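Local coordinates for serine protease inhibitor 2 (Anopheles gambiae, PDB 3PZF), which inhibits the serine proteases CLIPB9, CLIPB10 and CLIPB4, and so restrains phenoloxidase activation and melanization in the mosquito hemolymph, at residues S44-K49 against L106-N111; I50-I55 against S75-N80. One frame throughout, in Å; residues are numbered along the deposited sequence.

Contact 1: S44-K49 against L106-N111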
loop_
_atom_site.group_PDB
_atom_site.type_symbol
_atom_site.label_atom_id
_atom_site.label_comp_id
_atom_site.label_asym_id
_atom_site.label_seq_id
_atom_site.Cartn_x
_atom_site.Cartn_y
_atom_site.Cartn_z
ATOM N N SER A 44 1.473 -0.772 -0.556
ATOM C CA SER A 44 0.851 -0.388 0.713
ATOM C C SER A 44 1.835 0.468 1.508
ATOM O O SER A 44 2.725 -0.062 2.164
ATOM C CB SER A 44 0.434 -1.619 1.524
ATOM O OG SER A 44 -0.030 -1.214 2.818
ATOM N N PRO A 45 1.686 1.803 1.427
ATOM C CA PRO A 45 2.679 2.656 2.092
ATOM C C PRO A 45 2.634 2.457 3.590
ATOM O O PRO A 45 3.683 2.409 4.227
ATOM C CB PRO A 45 2.257 4.089 1.716
ATOM C CG PRO A 45 1.362 3.912 0.463
ATOM C CD PRO A 45 0.713 2.563 0.603
ATOM N N PHE A 46 1.447 2.315 4.156
ATOM C CA PHE A 46 1.374 2.085 5.608
ATOM C C PHE A 46 2.175 0.807 5.972
ATOM O O PHE A 46 2.904 0.777 6.969
ATOM C CB PHE A 46 -0.073 1.932 6.050
ATOM C CG PHE A 46 -0.210 1.454 7.464
ATOM C CD1 PHE A 46 0.137 2.291 8.505
ATOM C CD2 PHE A 46 -0.675 0.173 7.751
ATOM C CE1 PHE A 46 0.035 1.859 9.831
ATOM C CE2 PHE A 46 -0.802 -0.256 9.090
ATOM C CZ PHE A 46 -0.430 0.592 10.112
ATOM N N SER A 47 2.059 -0.250 5.160
ATOM C CA SER A 47 2.773 -1.498 5.475
ATOM C C SER A 47 4.265 -1.291 5.408
ATOM O O SER A 47 5.006 -1.910 6.151
ATOM C CB SER A 47 2.351 -2.619 4.507
ATOM O OG SER A 47 0.998 -2.985 4.771
ATOM N N VAL A 48 4.724 -0.425 4.519
ATOM C CA VAL A 48 6.151 -0.130 4.464
ATOM C C VAL A 48 6.593 0.466 5.793
ATOM O O VAL A 48 7.671 0.137 6.294
ATOM C CB VAL A 48 6.530 0.809 3.305
ATOM C CG1 VAL A 48 8.033 1.134 3.333
ATOM C CG2 VAL A 48 6.183 0.163 1.968
ATOM N N LYS A 49 5.769 1.326 6.380
ATOM C CA LYS A 49 6.164 1.918 7.657
ATOM C C LYS A 49 6.221 0.859 8.756
ATOM O O LYS A 49 7.089 0.913 9.628
ATOM C CB LYS A 49 5.234 3.072 8.031
ATOM C CG LYS A 49 5.247 4.157 6.953
ATOM C CD LYS A 49 4.657 5.492 7.505
ATOM C CE LYS A 49 3.161 5.424 7.753
ATOM N NZ LYS A 49 2.606 6.828 8.052
ATOM N N LEU A 106 -9.629 -7.521 5.147
ATOM C CA LEU A 106 -8.347 -6.929 4.832
ATOM C C LEU A 106 -7.273 -7.606 5.667
ATOM O O LEU A 106 -7.418 -7.720 6.886
ATOM C CB LEU A 106 -8.381 -5.437 5.086
ATOM C CG LEU A 106 -7.162 -4.704 4.486
ATOM C CD1 LEU A 106 -7.514 -3.278 4.128
ATOM C CD2 LEU A 106 -5.976 -4.743 5.461
ATOM N N ASN A 107 -6.204 -8.076 5.032
ATOM C CA ASN A 107 -5.124 -8.711 5.804
ATOM C C ASN A 107 -3.768 -8.153 5.401
ATOM O O ASN A 107 -3.441 -8.096 4.211
ATOM C CB ASN A 107 -5.146 -10.237 5.656
ATOM C CG ASN A 107 -4.203 -10.931 6.631
ATOM O OD1 ASN A 107 -4.144 -10.574 7.812
ATOM N ND2 ASN A 107 -3.456 -11.916 6.143
ATOM N N ILE A 108 -2.998 -7.715 6.397
ATOM C CA ILE A 108 -1.610 -7.328 6.192
ATOM C C ILE A 108 -0.725 -8.412 6.820
ATOM O O ILE A 108 -0.884 -8.754 7.998
ATOM C CB ILE A 108 -1.334 -5.973 6.852
ATOM C CG1 ILE A 108 -2.140 -4.867 6.151
ATOM C CG2 ILE A 108 0.157 -5.627 6.835
ATOM C CD1 ILE A 108 -2.195 -3.583 7.036
ATOM N N ALA A 109 0.173 -8.990 6.034
ATOM C CA ALA A 109 0.986 -10.102 6.524
ATOM C C ALA A 109 2.457 -9.788 6.335
ATOM O O ALA A 109 2.874 -9.329 5.266
ATOM C CB ALA A 109 0.617 -11.394 5.826
ATOM N N THR A 110 3.247 -10.062 7.373
ATOM C CA THR A 110 4.648 -9.684 7.363
ATOM C C THR A 110 5.448 -10.793 8.040
ATOM O O THR A 110 5.069 -11.268 9.114
ATOM C CB THR A 110 4.870 -8.348 8.159
ATOM O OG1 THR A 110 4.062 -7.302 7.621
ATOM C CG2 THR A 110 6.350 -7.912 8.134
ATOM N N ASN A 111 6.548 -11.203 7.412
ATOM C CA ASN A 111 7.391 -12.285 7.924
ATOM C C ASN A 111 8.869 -11.994 7.662
ATOM O O ASN A 111 9.237 -11.664 6.535
ATOM C CB ASN A 111 7.020 -13.604 7.209
ATOM C CG ASN A 111 7.422 -14.853 7.989
ATOM O OD1 ASN A 111 8.401 -14.860 8.742
ATOM N ND2 ASN A 111 6.675 -15.938 7.774
#
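This contact lies in what corresponds to the shutter region of the serpin fold, where the start of helix 45-58 sits behind strand 105-115 of the central beta-sheet. Phe46 and Ser47 of the helix meet Ile108 of the strand. Phe46 turns the edge of its ring to the strand: Ile108 CD1 lies near the ring plane, 4.1 Å from CD2. The two side chains cross at about a right angle. Chi1 of Ile108 (-66°) sets CG1 and CG2 beside Ser47, and an extended chi2 (164°) carries CD1 to the ring. CD1 is also 4.0 Å from Ser47 OG, so the hydroxyl lies alongside all three carbons. Leu94 of helix 83-98 touches both Phe46 and Ile108, so a second helix closes over this patch. No hydrogen bond spans the two segments. The polar bonds are at the N-terminal start of helix 45-58. Ser44 is the N-cap, and its OG accepts from Ser47 N at 3.3 Å with an N-H...O angle of 150°. Ser44 OG is also bonded to Leu387 O, which ties the cap to strand 386-392. Ser47 OG donates to Ser44 OG at 2.8 Å and rests against the isoleucine, 3.5 Å from Ile108 CG2.

Contact 2: I50-I55 against S75-N80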
loop_
_atom_site.group_PDB
_atom_site.type_symbol
_atom_site.label_atom_id
_atom_site.label_comp_id
_atom_site.label_asym_id
_atom_site.label_seq_id
_atom_site.Cartn_x
_atom_site.Cartn_y
_atom_site.Cartn_z
ATOM N N ILE A 50 5.309 -0.105 8.713
ATOM C CA ILE A 50 5.384 -1.242 9.642
ATOM C C ILE A 50 6.743 -1.987 9.509
ATOM O O ILE A 50 7.358 -2.355 10.529
ATOM C CB ILE A 50 4.230 -2.263 9.403
ATOM C CG1 ILE A 50 2.859 -1.643 9.723
ATOM C CG2 ILE A 50 4.428 -3.505 10.279
ATOM C CD1 ILE A 50 2.745 -1.104 11.114
ATOM N N LEU A 51 7.181 -2.229 8.281
ATOM C CA LEU A 51 8.454 -2.938 8.036
ATOM C C LEU A 51 9.615 -2.161 8.624
ATOM O O LEU A 51 10.515 -2.713 9.266
ATOM C CB LEU A 51 8.716 -3.102 6.523
ATOM C CG LEU A 51 7.631 -3.860 5.780
ATOM C CD1 LEU A 51 8.022 -4.112 4.301
ATOM C CD2 LEU A 51 7.400 -5.168 6.519
ATOM N N LEU A 52 9.608 -0.867 8.365
ATOM C CA LEU A 52 10.649 0.013 8.883
ATOM C C LEU A 52 10.635 0.060 10.400
ATOM O O LEU A 52 11.690 0.097 11.012
ATOM C CB LEU A 52 10.501 1.420 8.314
ATOM C CG LEU A 52 10.704 1.517 6.795
ATOM C CD1 LEU A 52 10.383 2.944 6.324
ATOM C CD2 LEU A 52 12.137 1.122 6.448
ATOM N N THR A 53 9.451 0.033 11.006
ATOM C CA THR A 53 9.363 0.072 12.460
ATOM C C THR A 53 9.830 -1.269 13.028
ATOM O O THR A 53 10.511 -1.294 14.043
ATOM C CB THR A 53 7.954 0.429 12.937
ATOM O OG1 THR A 53 7.573 1.682 12.346
ATOM C CG2 THR A 53 7.923 0.583 14.522
ATOM N N LEU A 54 9.551 -2.384 12.350
ATOM C CA LEU A 54 10.108 -3.678 12.851
ATOM C C LEU A 54 11.627 -3.661 12.822
ATOM O O LEU A 54 12.294 -4.187 13.715
ATOM C CB LEU A 54 9.574 -4.842 12.031
ATOM C CG LEU A 54 8.119 -5.216 12.373
ATOM C CD1 LEU A 54 7.515 -5.996 11.210
ATOM C CD2 LEU A 54 8.016 -6.027 13.703
ATOM N N ILE A 55 12.187 -3.061 11.795
ATOM C CA ILE A 55 13.624 -2.984 11.687
ATOM C C ILE A 55 14.172 -2.058 12.757
ATOM O O ILE A 55 15.214 -2.359 13.367
ATOM C CB ILE A 55 14.053 -2.519 10.282
ATOM C CG1 ILE A 55 13.751 -3.635 9.272
ATOM C CG2 ILE A 55 15.533 -2.165 10.278
ATOM C CD1 ILE A 55 13.925 -3.231 7.781
ATOM N N SER A 75 13.255 7.960 11.175
ATOM C CA SER A 75 12.635 8.964 12.043
ATOM C C SER A 75 11.185 9.277 11.736
ATOM O O SER A 75 10.337 9.214 12.623
ATOM C CB SER A 75 13.405 10.279 11.950
ATOM O OG SER A 75 13.161 10.910 10.703
ATOM N N SER A 76 10.906 9.651 10.490
ATOM C CA SER A 76 9.585 10.144 10.117
ATOM C C SER A 76 8.534 9.039 10.148
ATOM O O SER A 76 7.386 9.232 9.744
ATOM C CB SER A 76 9.628 10.764 8.724
ATOM O OG SER A 76 9.937 9.787 7.745
ATOM N N VAL A 77 8.946 7.877 10.621
ATOM C CA VAL A 77 8.074 6.736 10.732
ATOM C C VAL A 77 7.833 6.383 12.197
ATOM O O VAL A 77 6.839 5.752 12.538
ATOM C CB VAL A 77 8.719 5.539 9.976
ATOM C CG1 VAL A 77 8.468 4.214 10.685
ATOM C CG2 VAL A 77 8.256 5.517 8.543
ATOM N N ILE A 78 8.738 6.805 13.074
ATOM C CA ILE A 78 8.632 6.495 14.495
ATOM C C ILE A 78 7.863 7.590 15.233
ATOM O O ILE A 78 7.924 8.755 14.843
ATOM C CB ILE A 78 10.044 6.326 15.131
ATOM C CG1 ILE A 78 10.788 5.154 14.468
ATOM C CG2 ILE A 78 9.957 6.160 16.657
ATOM C CD1 ILE A 78 9.966 3.876 14.306
ATOM N N GLN A 79 7.161 7.211 16.307
ATOM C CA GLN A 79 6.322 8.140 17.046
ATOM C C GLN A 79 7.067 8.760 18.208
ATOM O O GLN A 79 7.361 8.085 19.190
ATOM C CB GLN A 79 5.075 7.430 17.574
ATOM C CG GLN A 79 4.180 6.861 16.486
ATOM C CD GLN A 79 3.807 7.887 15.432
ATOM O OE1 GLN A 79 3.971 7.638 14.241
ATOM N NE2 GLN A 79 3.298 9.047 15.865
ATOM N N ASN A 80 7.361 10.053 18.097
ATOM C CA ASN A 80 8.040 10.786 19.166
ATOM C C ASN A 80 9.209 10.004 19.776
ATOM O O ASN A 80 9.511 10.151 20.968
ATOM C CB ASN A 80 7.038 11.163 20.264
#
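Leu52 and Thr53 meet Val77 and Ile78 with no ring or planar side chain between them, so no face or edge packing occurs across this contact. Aromatic rings come from outside: Tyr90 of helix 83-98 and Tyr132 of helix 122-132 both touch Thr53, and Tyr90 OH is hydrogen-bonded to Val77 O. Branched side chains make the contact. Val77 points its side chain at the helix and divides it between two neighbours. Its CG2 meets the end of Leu52, 4.0 Å from CD1, and these side chains cross at about a right angle. Its CG1 lies over the hydroxyl of Thr53, 3.2 Å from OG1, a tight methyl-oxygen contact. Thr53 OG1 sits beside the backbone N (chi1 -56°), which lets it reach back along the helix. There it bonds to Lys49 O, one turn earlier. The hydroxyl therefore has a polar partner in its own helix, although its neighbours across the contact are methyl groups. Ile78 adds a single atom. Its side chain leaves the backbone alongside the helix, and chi2 of -46° turns CD1 in to it. CD1 then rests against both branches of Thr53, 3.8 Å from OG1 and 3.9 Å from CG2. The loop is turned by Ile78 N, which bonds to Ser75 O at 2.9 Å. Gln79 N bonds to Thr86 OG1 and so joins the loop to helix 83-98. This is mainly apolar packing around one threonine hydroxyl. In the serpin fold it brings the link between helices 69-73 and 83-98 down on the middle of helix 45-58.

Both contacts use helix 45-58. Contact 1 is the deeper, with its centre about 7 Å from the centre of the chain, against about 16 Å for contact 2. All three touching residues are buried in contact 1, and three of four in contact 2. The first sets the helix start against a sheet strand; the second sets the next turns against a loop exposed at Ser75, Ser76 and Asn80, though Val77 is buried. Neither has a hydrogen bond between its segments. Contact 1 has a serine cap, contact 2 a threonine bonded to its own helix. The two also touch: Thr110 CG2 packs 3.4 Å from Leu51 CD2, and Lys49 CG lies 3.7 Å from Val77 CG2.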